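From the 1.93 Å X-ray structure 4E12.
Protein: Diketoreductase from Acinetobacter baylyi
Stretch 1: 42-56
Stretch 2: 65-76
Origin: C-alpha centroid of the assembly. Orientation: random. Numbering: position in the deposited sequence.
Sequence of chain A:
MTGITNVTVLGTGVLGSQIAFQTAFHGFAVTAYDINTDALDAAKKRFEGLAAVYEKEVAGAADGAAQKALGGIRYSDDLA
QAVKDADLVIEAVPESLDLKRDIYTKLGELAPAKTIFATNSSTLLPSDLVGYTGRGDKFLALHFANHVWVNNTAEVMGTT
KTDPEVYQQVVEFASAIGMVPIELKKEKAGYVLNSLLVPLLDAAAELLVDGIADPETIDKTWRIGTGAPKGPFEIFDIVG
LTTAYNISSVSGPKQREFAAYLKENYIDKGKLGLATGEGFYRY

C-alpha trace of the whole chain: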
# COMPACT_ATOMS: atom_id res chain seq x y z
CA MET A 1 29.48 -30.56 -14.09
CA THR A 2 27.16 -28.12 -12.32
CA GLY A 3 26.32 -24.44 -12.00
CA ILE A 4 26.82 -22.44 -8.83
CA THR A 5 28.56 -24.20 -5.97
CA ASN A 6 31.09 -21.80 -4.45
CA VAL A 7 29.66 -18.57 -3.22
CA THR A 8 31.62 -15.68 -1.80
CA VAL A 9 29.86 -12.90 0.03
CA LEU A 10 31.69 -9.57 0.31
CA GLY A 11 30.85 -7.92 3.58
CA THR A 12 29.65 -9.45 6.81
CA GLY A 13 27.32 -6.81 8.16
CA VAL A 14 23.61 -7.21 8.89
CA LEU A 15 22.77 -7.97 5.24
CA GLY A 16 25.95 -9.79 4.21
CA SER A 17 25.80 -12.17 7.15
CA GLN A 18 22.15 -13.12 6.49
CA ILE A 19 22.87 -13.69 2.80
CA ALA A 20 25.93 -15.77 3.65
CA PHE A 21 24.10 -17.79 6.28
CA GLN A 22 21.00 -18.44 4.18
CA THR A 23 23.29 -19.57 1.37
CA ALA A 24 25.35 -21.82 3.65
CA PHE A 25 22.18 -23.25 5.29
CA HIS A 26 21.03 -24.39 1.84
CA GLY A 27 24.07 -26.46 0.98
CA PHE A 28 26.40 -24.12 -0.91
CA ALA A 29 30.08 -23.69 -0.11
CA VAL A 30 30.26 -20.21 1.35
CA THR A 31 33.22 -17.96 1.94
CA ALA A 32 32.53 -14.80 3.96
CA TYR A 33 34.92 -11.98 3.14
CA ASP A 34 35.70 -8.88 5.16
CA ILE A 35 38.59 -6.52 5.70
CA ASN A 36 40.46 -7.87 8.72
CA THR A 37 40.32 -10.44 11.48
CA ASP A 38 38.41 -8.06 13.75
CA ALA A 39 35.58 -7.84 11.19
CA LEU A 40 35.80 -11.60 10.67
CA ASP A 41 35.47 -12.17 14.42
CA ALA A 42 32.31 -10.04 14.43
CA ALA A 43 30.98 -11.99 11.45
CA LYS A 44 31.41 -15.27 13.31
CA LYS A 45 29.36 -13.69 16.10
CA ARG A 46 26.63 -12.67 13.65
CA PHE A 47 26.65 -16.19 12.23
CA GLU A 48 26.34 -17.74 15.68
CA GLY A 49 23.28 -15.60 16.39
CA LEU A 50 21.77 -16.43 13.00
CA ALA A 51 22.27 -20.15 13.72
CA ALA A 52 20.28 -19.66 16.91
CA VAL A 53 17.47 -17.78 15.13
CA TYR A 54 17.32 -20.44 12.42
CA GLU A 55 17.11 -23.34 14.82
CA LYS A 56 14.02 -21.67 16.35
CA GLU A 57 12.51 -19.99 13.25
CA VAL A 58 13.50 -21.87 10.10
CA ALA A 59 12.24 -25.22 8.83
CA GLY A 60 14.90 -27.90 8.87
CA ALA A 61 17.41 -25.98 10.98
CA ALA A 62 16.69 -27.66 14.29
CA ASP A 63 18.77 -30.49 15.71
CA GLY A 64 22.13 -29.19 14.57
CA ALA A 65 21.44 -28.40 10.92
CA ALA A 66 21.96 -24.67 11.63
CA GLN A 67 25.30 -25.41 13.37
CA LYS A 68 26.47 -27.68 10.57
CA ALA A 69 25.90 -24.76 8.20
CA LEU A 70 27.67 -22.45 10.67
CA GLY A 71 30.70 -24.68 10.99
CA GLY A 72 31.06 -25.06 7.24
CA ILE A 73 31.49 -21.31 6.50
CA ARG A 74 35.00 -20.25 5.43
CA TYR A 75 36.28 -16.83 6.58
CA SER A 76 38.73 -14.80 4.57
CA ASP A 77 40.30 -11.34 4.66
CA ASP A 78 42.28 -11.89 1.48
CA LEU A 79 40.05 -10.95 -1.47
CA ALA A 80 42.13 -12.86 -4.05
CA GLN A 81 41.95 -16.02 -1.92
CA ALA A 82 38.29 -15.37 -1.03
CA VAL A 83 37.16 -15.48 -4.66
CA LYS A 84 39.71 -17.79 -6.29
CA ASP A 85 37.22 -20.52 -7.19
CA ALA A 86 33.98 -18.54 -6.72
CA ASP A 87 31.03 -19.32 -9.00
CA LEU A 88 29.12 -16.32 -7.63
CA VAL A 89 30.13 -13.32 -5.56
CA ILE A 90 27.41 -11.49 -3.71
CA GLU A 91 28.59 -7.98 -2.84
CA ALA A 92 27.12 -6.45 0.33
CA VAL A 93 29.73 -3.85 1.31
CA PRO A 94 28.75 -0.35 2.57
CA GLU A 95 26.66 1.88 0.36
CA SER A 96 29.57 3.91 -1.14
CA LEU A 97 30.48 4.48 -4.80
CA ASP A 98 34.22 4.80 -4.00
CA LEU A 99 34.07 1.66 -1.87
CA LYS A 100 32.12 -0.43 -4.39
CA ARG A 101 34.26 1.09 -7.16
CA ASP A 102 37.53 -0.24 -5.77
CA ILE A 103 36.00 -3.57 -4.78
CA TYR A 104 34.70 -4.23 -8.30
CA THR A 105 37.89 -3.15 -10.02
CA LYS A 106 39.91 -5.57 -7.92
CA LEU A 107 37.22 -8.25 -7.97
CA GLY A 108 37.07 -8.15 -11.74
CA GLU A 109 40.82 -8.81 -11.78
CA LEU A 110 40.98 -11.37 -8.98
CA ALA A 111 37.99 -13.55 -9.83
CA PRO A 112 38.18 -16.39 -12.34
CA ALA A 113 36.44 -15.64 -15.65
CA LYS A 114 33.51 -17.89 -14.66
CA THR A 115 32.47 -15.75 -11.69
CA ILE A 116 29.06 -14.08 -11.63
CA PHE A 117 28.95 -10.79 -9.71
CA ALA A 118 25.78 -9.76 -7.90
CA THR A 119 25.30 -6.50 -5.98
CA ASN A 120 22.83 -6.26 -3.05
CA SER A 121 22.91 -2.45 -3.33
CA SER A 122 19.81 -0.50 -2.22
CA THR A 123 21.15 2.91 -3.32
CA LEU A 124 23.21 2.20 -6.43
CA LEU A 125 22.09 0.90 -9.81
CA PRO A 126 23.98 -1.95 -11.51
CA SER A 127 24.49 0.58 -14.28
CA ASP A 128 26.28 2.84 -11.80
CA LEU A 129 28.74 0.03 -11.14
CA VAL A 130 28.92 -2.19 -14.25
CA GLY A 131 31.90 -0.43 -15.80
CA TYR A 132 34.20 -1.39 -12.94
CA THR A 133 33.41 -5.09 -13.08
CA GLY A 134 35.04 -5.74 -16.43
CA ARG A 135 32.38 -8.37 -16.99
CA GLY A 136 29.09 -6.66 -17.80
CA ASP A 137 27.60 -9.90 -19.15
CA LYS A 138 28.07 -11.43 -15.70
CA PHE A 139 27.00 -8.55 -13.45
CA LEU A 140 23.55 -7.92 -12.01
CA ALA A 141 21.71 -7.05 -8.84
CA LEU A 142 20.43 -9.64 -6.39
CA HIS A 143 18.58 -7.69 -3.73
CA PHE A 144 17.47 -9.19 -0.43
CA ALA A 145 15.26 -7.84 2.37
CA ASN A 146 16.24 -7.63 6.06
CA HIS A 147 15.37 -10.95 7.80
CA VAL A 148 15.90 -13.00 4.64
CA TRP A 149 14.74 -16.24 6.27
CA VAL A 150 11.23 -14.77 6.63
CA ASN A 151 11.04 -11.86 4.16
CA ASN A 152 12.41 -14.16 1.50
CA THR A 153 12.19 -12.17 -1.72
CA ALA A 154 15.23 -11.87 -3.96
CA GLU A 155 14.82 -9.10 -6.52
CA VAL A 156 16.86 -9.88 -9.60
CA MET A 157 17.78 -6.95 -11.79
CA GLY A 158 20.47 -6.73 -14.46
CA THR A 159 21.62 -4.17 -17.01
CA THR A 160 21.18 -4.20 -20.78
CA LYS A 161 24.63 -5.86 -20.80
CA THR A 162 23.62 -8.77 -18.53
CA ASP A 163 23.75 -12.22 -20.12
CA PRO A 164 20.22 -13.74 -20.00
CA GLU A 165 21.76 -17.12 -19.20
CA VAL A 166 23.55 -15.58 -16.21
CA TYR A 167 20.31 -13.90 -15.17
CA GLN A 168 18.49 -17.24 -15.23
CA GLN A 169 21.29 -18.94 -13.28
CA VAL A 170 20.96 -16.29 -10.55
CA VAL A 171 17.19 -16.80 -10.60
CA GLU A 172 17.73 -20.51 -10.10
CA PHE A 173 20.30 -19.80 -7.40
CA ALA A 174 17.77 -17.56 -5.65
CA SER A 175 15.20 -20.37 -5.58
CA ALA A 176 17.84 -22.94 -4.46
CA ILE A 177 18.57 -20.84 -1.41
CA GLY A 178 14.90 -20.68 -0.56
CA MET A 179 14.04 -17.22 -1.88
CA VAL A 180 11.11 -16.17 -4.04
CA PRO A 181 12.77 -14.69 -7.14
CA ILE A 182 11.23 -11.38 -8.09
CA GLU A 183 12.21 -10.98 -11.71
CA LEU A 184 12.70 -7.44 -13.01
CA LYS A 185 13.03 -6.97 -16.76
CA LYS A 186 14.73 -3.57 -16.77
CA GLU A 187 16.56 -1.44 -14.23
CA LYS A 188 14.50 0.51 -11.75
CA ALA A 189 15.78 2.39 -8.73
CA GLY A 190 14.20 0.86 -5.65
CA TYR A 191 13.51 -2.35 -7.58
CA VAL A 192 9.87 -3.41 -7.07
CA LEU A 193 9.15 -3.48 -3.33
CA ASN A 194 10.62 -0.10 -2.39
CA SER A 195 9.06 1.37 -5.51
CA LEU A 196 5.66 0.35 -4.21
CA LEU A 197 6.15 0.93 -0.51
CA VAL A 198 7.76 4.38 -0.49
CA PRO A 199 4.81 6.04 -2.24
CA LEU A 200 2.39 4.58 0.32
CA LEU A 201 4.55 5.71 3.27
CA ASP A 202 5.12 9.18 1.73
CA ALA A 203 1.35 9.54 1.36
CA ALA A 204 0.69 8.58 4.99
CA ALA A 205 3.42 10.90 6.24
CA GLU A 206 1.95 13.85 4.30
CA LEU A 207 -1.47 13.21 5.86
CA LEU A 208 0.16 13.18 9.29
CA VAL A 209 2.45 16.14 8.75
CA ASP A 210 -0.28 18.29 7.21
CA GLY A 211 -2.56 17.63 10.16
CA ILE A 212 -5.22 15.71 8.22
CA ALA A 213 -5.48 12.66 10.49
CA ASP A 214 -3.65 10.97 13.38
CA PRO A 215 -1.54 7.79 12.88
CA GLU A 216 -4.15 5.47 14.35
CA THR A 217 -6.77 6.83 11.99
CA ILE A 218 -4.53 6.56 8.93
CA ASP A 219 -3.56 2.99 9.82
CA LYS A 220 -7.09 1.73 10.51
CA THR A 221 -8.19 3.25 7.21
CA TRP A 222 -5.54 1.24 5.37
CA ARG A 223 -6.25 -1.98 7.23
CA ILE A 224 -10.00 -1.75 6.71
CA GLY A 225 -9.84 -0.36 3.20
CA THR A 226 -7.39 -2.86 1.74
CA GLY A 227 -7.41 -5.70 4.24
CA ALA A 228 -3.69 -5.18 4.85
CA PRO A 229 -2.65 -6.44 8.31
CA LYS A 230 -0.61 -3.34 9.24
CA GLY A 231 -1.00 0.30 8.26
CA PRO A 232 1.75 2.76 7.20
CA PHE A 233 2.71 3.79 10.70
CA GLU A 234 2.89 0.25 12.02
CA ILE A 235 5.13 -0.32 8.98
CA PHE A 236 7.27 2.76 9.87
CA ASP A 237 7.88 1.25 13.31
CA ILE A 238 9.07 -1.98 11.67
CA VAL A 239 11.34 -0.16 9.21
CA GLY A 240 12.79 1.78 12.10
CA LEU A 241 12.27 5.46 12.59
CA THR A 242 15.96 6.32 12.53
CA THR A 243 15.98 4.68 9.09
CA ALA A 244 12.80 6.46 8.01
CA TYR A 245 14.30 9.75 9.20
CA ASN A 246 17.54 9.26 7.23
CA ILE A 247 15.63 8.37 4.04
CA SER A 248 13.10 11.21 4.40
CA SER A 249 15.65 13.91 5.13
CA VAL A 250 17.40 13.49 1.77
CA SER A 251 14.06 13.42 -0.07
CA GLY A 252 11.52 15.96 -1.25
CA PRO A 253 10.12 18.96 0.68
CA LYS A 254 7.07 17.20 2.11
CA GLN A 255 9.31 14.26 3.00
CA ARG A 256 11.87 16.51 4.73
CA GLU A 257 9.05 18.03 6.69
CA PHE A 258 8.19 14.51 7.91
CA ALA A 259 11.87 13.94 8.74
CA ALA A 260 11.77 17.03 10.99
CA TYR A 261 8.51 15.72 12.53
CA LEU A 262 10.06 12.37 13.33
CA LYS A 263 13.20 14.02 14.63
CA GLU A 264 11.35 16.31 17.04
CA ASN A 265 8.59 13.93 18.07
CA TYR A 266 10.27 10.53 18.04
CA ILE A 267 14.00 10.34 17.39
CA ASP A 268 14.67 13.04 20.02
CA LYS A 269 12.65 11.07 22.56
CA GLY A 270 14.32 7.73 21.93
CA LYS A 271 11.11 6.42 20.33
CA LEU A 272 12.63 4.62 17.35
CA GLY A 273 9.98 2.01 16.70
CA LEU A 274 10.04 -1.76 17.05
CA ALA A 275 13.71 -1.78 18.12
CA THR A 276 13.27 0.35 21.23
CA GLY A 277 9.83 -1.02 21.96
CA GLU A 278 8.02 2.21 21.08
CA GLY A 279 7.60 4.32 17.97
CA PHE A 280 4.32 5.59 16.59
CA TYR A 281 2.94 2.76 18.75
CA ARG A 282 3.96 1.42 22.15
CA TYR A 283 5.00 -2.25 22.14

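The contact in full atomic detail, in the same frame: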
# COMPACT_ATOMS: atom_id res chain seq x y z
N ALA A 42 33.67 -10.53 14.24
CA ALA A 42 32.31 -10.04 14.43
C ALA A 42 31.34 -10.80 13.55
O ALA A 42 30.18 -11.02 13.93
CB ALA A 42 32.25 -8.56 14.12
N ALA A 43 31.80 -11.23 12.38
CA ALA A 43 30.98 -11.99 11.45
C ALA A 43 30.64 -13.35 12.05
O ALA A 43 29.49 -13.80 11.97
CB ALA A 43 31.71 -12.18 10.13
N LYS A 44 31.63 -13.99 12.65
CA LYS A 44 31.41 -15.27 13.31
C LYS A 44 30.33 -15.09 14.37
O LYS A 44 29.41 -15.90 14.48
CB LYS A 44 32.70 -15.83 13.91
CG LYS A 44 32.52 -17.20 14.55
CD LYS A 44 33.82 -17.74 15.09
CE LYS A 44 33.61 -19.04 15.83
NZ LYS A 44 34.88 -19.56 16.41
N LYS A 45 30.41 -14.01 15.14
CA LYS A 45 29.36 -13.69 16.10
C LYS A 45 28.00 -13.52 15.42
O LYS A 45 26.99 -14.04 15.92
CB LYS A 45 29.72 -12.47 16.96
CG LYS A 45 30.96 -12.69 17.82
CD LYS A 45 31.37 -11.43 18.57
CE LYS A 45 32.66 -11.64 19.35
NZ LYS A 45 33.09 -10.40 20.08
N ARG A 46 27.93 -12.81 14.29
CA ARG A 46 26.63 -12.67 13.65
C ARG A 46 26.13 -14.03 13.21
O ARG A 46 24.94 -14.33 13.32
CB ARG A 46 26.65 -11.72 12.45
CG ARG A 46 26.93 -10.26 12.80
CD ARG A 46 26.73 -9.35 11.61
NE ARG A 46 26.89 -7.95 11.99
CZ ARG A 46 28.05 -7.30 11.98
NH1 ARG A 46 29.17 -7.92 11.61
NH2 ARG A 46 28.11 -6.02 12.34
N PHE A 47 27.04 -14.86 12.70
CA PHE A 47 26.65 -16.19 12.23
C PHE A 47 26.15 -17.06 13.37
O PHE A 47 25.19 -17.81 13.21
CB PHE A 47 27.80 -16.90 11.51
CG PHE A 47 28.16 -16.31 10.19
CD1 PHE A 47 27.19 -15.84 9.31
CD2 PHE A 47 29.49 -16.22 9.81
CE1 PHE A 47 27.54 -15.30 8.08
CE2 PHE A 47 29.85 -15.69 8.59
CZ PHE A 47 28.88 -15.23 7.72
N GLU A 48 26.79 -16.97 14.53
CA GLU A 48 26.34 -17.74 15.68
C GLU A 48 24.91 -17.36 16.07
O GLU A 48 24.07 -18.24 16.29
CB GLU A 48 27.32 -17.59 16.84
CG GLU A 48 28.64 -18.23 16.52
CD GLU A 48 29.74 -17.91 17.50
OE1 GLU A 48 29.64 -16.90 18.23
OE2 GLU A 48 30.72 -18.68 17.53
N GLY A 49 24.64 -16.06 16.14
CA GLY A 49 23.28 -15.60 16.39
C GLY A 49 22.26 -16.06 15.35
O GLY A 49 21.15 -16.48 15.69
N LEU A 50 22.64 -15.97 14.07
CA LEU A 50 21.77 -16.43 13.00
C LEU A 50 21.48 -17.92 13.14
O LEU A 50 20.35 -18.35 12.90
CB LEU A 50 22.35 -16.09 11.61
CG LEU A 50 22.43 -14.60 11.26
CD1 LEU A 50 23.24 -14.37 9.99
CD2 LEU A 50 21.02 -14.03 11.11
N ALA A 51 22.48 -18.72 13.53
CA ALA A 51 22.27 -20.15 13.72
C ALA A 51 21.19 -20.37 14.75
O ALA A 51 20.31 -21.23 14.58
CB ALA A 51 23.57 -20.82 14.16
N ALA A 52 21.25 -19.59 15.82
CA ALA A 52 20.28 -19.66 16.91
C ALA A 52 18.87 -19.29 16.44
O ALA A 52 17.90 -19.99 16.75
CB ALA A 52 20.71 -18.73 18.04
N VAL A 53 18.75 -18.20 15.70
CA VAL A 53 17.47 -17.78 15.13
C VAL A 53 16.92 -18.88 14.22
O VAL A 53 15.75 -19.26 14.31
CB VAL A 53 17.62 -16.51 14.27
CG1 VAL A 53 16.27 -16.09 13.69
CG2 VAL A 53 18.24 -15.39 15.09
N TYR A 54 17.76 -19.39 13.33
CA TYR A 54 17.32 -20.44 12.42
C TYR A 54 16.78 -21.65 13.16
O TYR A 54 15.67 -22.11 12.87
CB TYR A 54 18.41 -20.86 11.45
CG TYR A 54 18.49 -19.96 10.24
CD1 TYR A 54 18.49 -20.49 8.95
CD2 TYR A 54 18.55 -18.57 10.38
CE1 TYR A 54 18.55 -19.67 7.83
CE2 TYR A 54 18.62 -17.74 9.28
CZ TYR A 54 18.62 -18.29 8.01
OH TYR A 54 18.68 -17.46 6.92
N GLU A 55 17.55 -22.15 14.11
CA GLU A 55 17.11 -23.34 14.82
C GLU A 55 15.74 -23.16 15.47
O GLU A 55 15.00 -24.13 15.64
CB GLU A 55 18.21 -23.87 15.77
CG GLU A 55 18.75 -22.91 16.80
CD GLU A 55 20.13 -23.34 17.32
OE1 GLU A 55 20.67 -24.37 16.86
OE2 GLU A 55 20.69 -22.64 18.19
N LYS A 56 15.35 -21.92 15.78
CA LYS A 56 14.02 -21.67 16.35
C LYS A 56 12.99 -21.25 15.29
O LYS A 56 11.80 -21.50 15.46
CB LYS A 56 14.07 -20.59 17.43
CG LYS A 56 15.02 -20.89 18.60
CD LYS A 56 14.63 -22.12 19.38
CE LYS A 56 15.66 -22.41 20.48
NZ LYS A 56 15.38 -23.67 21.22
N ALA A 65 21.27 -28.78 12.31
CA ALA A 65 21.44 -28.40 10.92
C ALA A 65 21.99 -26.97 10.81
O ALA A 65 22.89 -26.71 10.00
CB ALA A 65 20.15 -28.55 10.14
N ALA A 66 21.47 -26.05 11.62
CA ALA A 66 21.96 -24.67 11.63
C ALA A 66 23.45 -24.62 11.97
O ALA A 66 24.22 -23.91 11.31
CB ALA A 66 21.15 -23.83 12.60
N GLN A 67 23.87 -25.34 13.01
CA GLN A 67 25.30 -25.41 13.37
C GLN A 67 26.17 -26.07 12.32
O GLN A 67 27.32 -25.66 12.11
CB GLN A 67 25.52 -26.07 14.74
CG GLN A 67 25.47 -25.10 15.93
CD GLN A 67 24.14 -24.42 16.10
OE1 GLN A 67 23.15 -24.78 15.45
NE2 GLN A 67 24.10 -23.41 16.96
N LYS A 68 25.67 -27.09 11.64
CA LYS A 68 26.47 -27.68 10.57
C LYS A 68 26.73 -26.59 9.52
O LYS A 68 27.85 -26.44 9.02
CB LYS A 68 25.76 -28.88 9.95
CG LYS A 68 26.58 -29.66 8.93
CD LYS A 68 25.83 -30.91 8.46
CE LYS A 68 26.66 -31.73 7.47
NZ LYS A 68 26.96 -30.98 6.22
N ALA A 69 25.70 -25.82 9.19
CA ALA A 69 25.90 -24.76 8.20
C ALA A 69 26.92 -23.76 8.74
O ALA A 69 27.84 -23.34 8.03
CB ALA A 69 24.58 -24.07 7.90
N LEU A 70 26.77 -23.39 10.01
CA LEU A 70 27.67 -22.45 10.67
C LEU A 70 29.13 -22.91 10.58
O LEU A 70 30.03 -22.15 10.20
CB LEU A 70 27.26 -22.32 12.13
CG LEU A 70 28.19 -21.60 13.10
CD1 LEU A 70 28.37 -20.15 12.68
CD2 LEU A 70 27.62 -21.70 14.51
N GLY A 71 29.35 -24.16 10.95
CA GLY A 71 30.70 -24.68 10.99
C GLY A 71 31.35 -24.84 9.64
O GLY A 71 32.57 -24.92 9.54
N GLY A 72 30.53 -24.89 8.58
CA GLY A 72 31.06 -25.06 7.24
C GLY A 72 31.49 -23.77 6.53
O GLY A 72 32.10 -23.84 5.46
N ILE A 73 31.16 -22.61 7.10
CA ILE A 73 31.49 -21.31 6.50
C ILE A 73 32.99 -21.00 6.59
O ILE A 73 33.60 -21.11 7.65
CB ILE A 73 30.70 -20.16 7.19
CG1 ILE A 73 29.21 -20.29 6.86
CG2 ILE A 73 31.27 -18.81 6.80
CD1 ILE A 73 28.32 -19.39 7.65
N ARG A 74 33.58 -20.62 5.46
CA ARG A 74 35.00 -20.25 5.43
C ARG A 74 35.13 -18.72 5.56
O ARG A 74 34.35 -17.99 4.94
CB ARG A 74 35.62 -20.76 4.12
CG ARG A 74 37.13 -20.58 4.03
CD ARG A 74 37.74 -21.35 2.85
NE ARG A 74 37.35 -20.82 1.54
CZ ARG A 74 38.06 -19.94 0.84
NH1 ARG A 74 39.20 -19.47 1.32
NH2 ARG A 74 37.63 -19.52 -0.34
N TYR A 75 36.08 -18.26 6.36
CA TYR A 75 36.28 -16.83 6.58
C TYR A 75 37.56 -16.42 5.92
O TYR A 75 38.57 -17.13 6.02
CB TYR A 75 36.42 -16.52 8.07
CG TYR A 75 35.24 -16.94 8.89
CD1 TYR A 75 34.28 -16.01 9.28
CD2 TYR A 75 35.07 -18.27 9.28
CE1 TYR A 75 33.19 -16.38 10.04
CE2 TYR A 75 33.97 -18.66 10.04
CZ TYR A 75 33.04 -17.70 10.42
OH TYR A 75 31.95 -18.04 11.17
N SER A 76 37.54 -15.26 5.28
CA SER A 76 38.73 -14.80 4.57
C SER A 76 38.86 -13.28 4.65
O SER A 76 37.85 -12.57 4.59
CB SER A 76 38.63 -15.22 3.10
OG SER A 76 39.78 -14.85 2.37

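The short helix that opens the second stretch runs nearly antiparallel to helix 42-56, with an angle of 158° between their N-to-C directions and a closest axial approach of 8.8 Å. The chain therefore passes back along the longer helix, and contacts made by successive residues of the second stretch move from Glu 55 toward Ala 43.

The approach is tightest at Ala 66, whose CA lies 5.0 Å from the CA of Ala 51. Small side chains meet here: Ala 66 CB lies 4.2 Å from Ala 51 CB and 3.4 Å from the carbonyl oxygen, Ala 51 O. That oxygen already accepts the helical hydrogen bond from Glu 55 N, so the methyl group packs against a backbone that is internally satisfied. The same methyl, Ala 66 CB, reaches Tyr 54 CB at 4.2 Å; the phenol of Tyr 54 leads away from the contact, and its hydroxyl is hydrogen-bonded elsewhere in the structure.

Gln 67 leaves its CA sideways to the helix, but the end of its side chain comes nearer and lies beside the carboxylate of Glu 55. The amide is probably turned over in the model, so the nature of this polar approach remains open.

One turn further on, Leu 70 fills the space between Phe 47 and Ala 51. The CA-to-CB bond of Leu 70 points sideways, but its rotamer, chi1 t and chi2 p, places the methyl groups nearer the helix: Leu 70 CD1 lies 3.5 Å from Phe 47 CB, and Leu 70 CD2 is 4.2 Å from Ala 51 CB. Here the CA atoms of Phe 47 and Leu 70 are 6.5 Å apart, wider than at the alanine pair, and the leucine side chain bridges the gap. Gly 71 and Gly 72 make no contact with the first stretch.

Ile 73 brings the chain back into contact. Ile 73 CD1 sits 3.9 Å from the centroid of the Phe 47 ring, only 5° off the ring normal, a CH-pi arrangement almost directly over the face. Ile 73 CG2 adds an apolar contact with Phe 47 CE2, also at 3.9 Å.

In the strand, Tyr 75 points toward the helix and meets Phe 47 differently. Tyr 75 OH lies at the phenylalanine edge, 3.3 Å from Phe 47 CD2, and the two rings are oblique, with centroids 5.9 Å apart and planes at 57°. Tyr 75 OH also lies 3.5 Å from Lys 44 CG, in the aliphatic part of an extended side chain whose end leads away. Ala 43 CB completes the packing, 4.5 Å from Tyr 75 CE1.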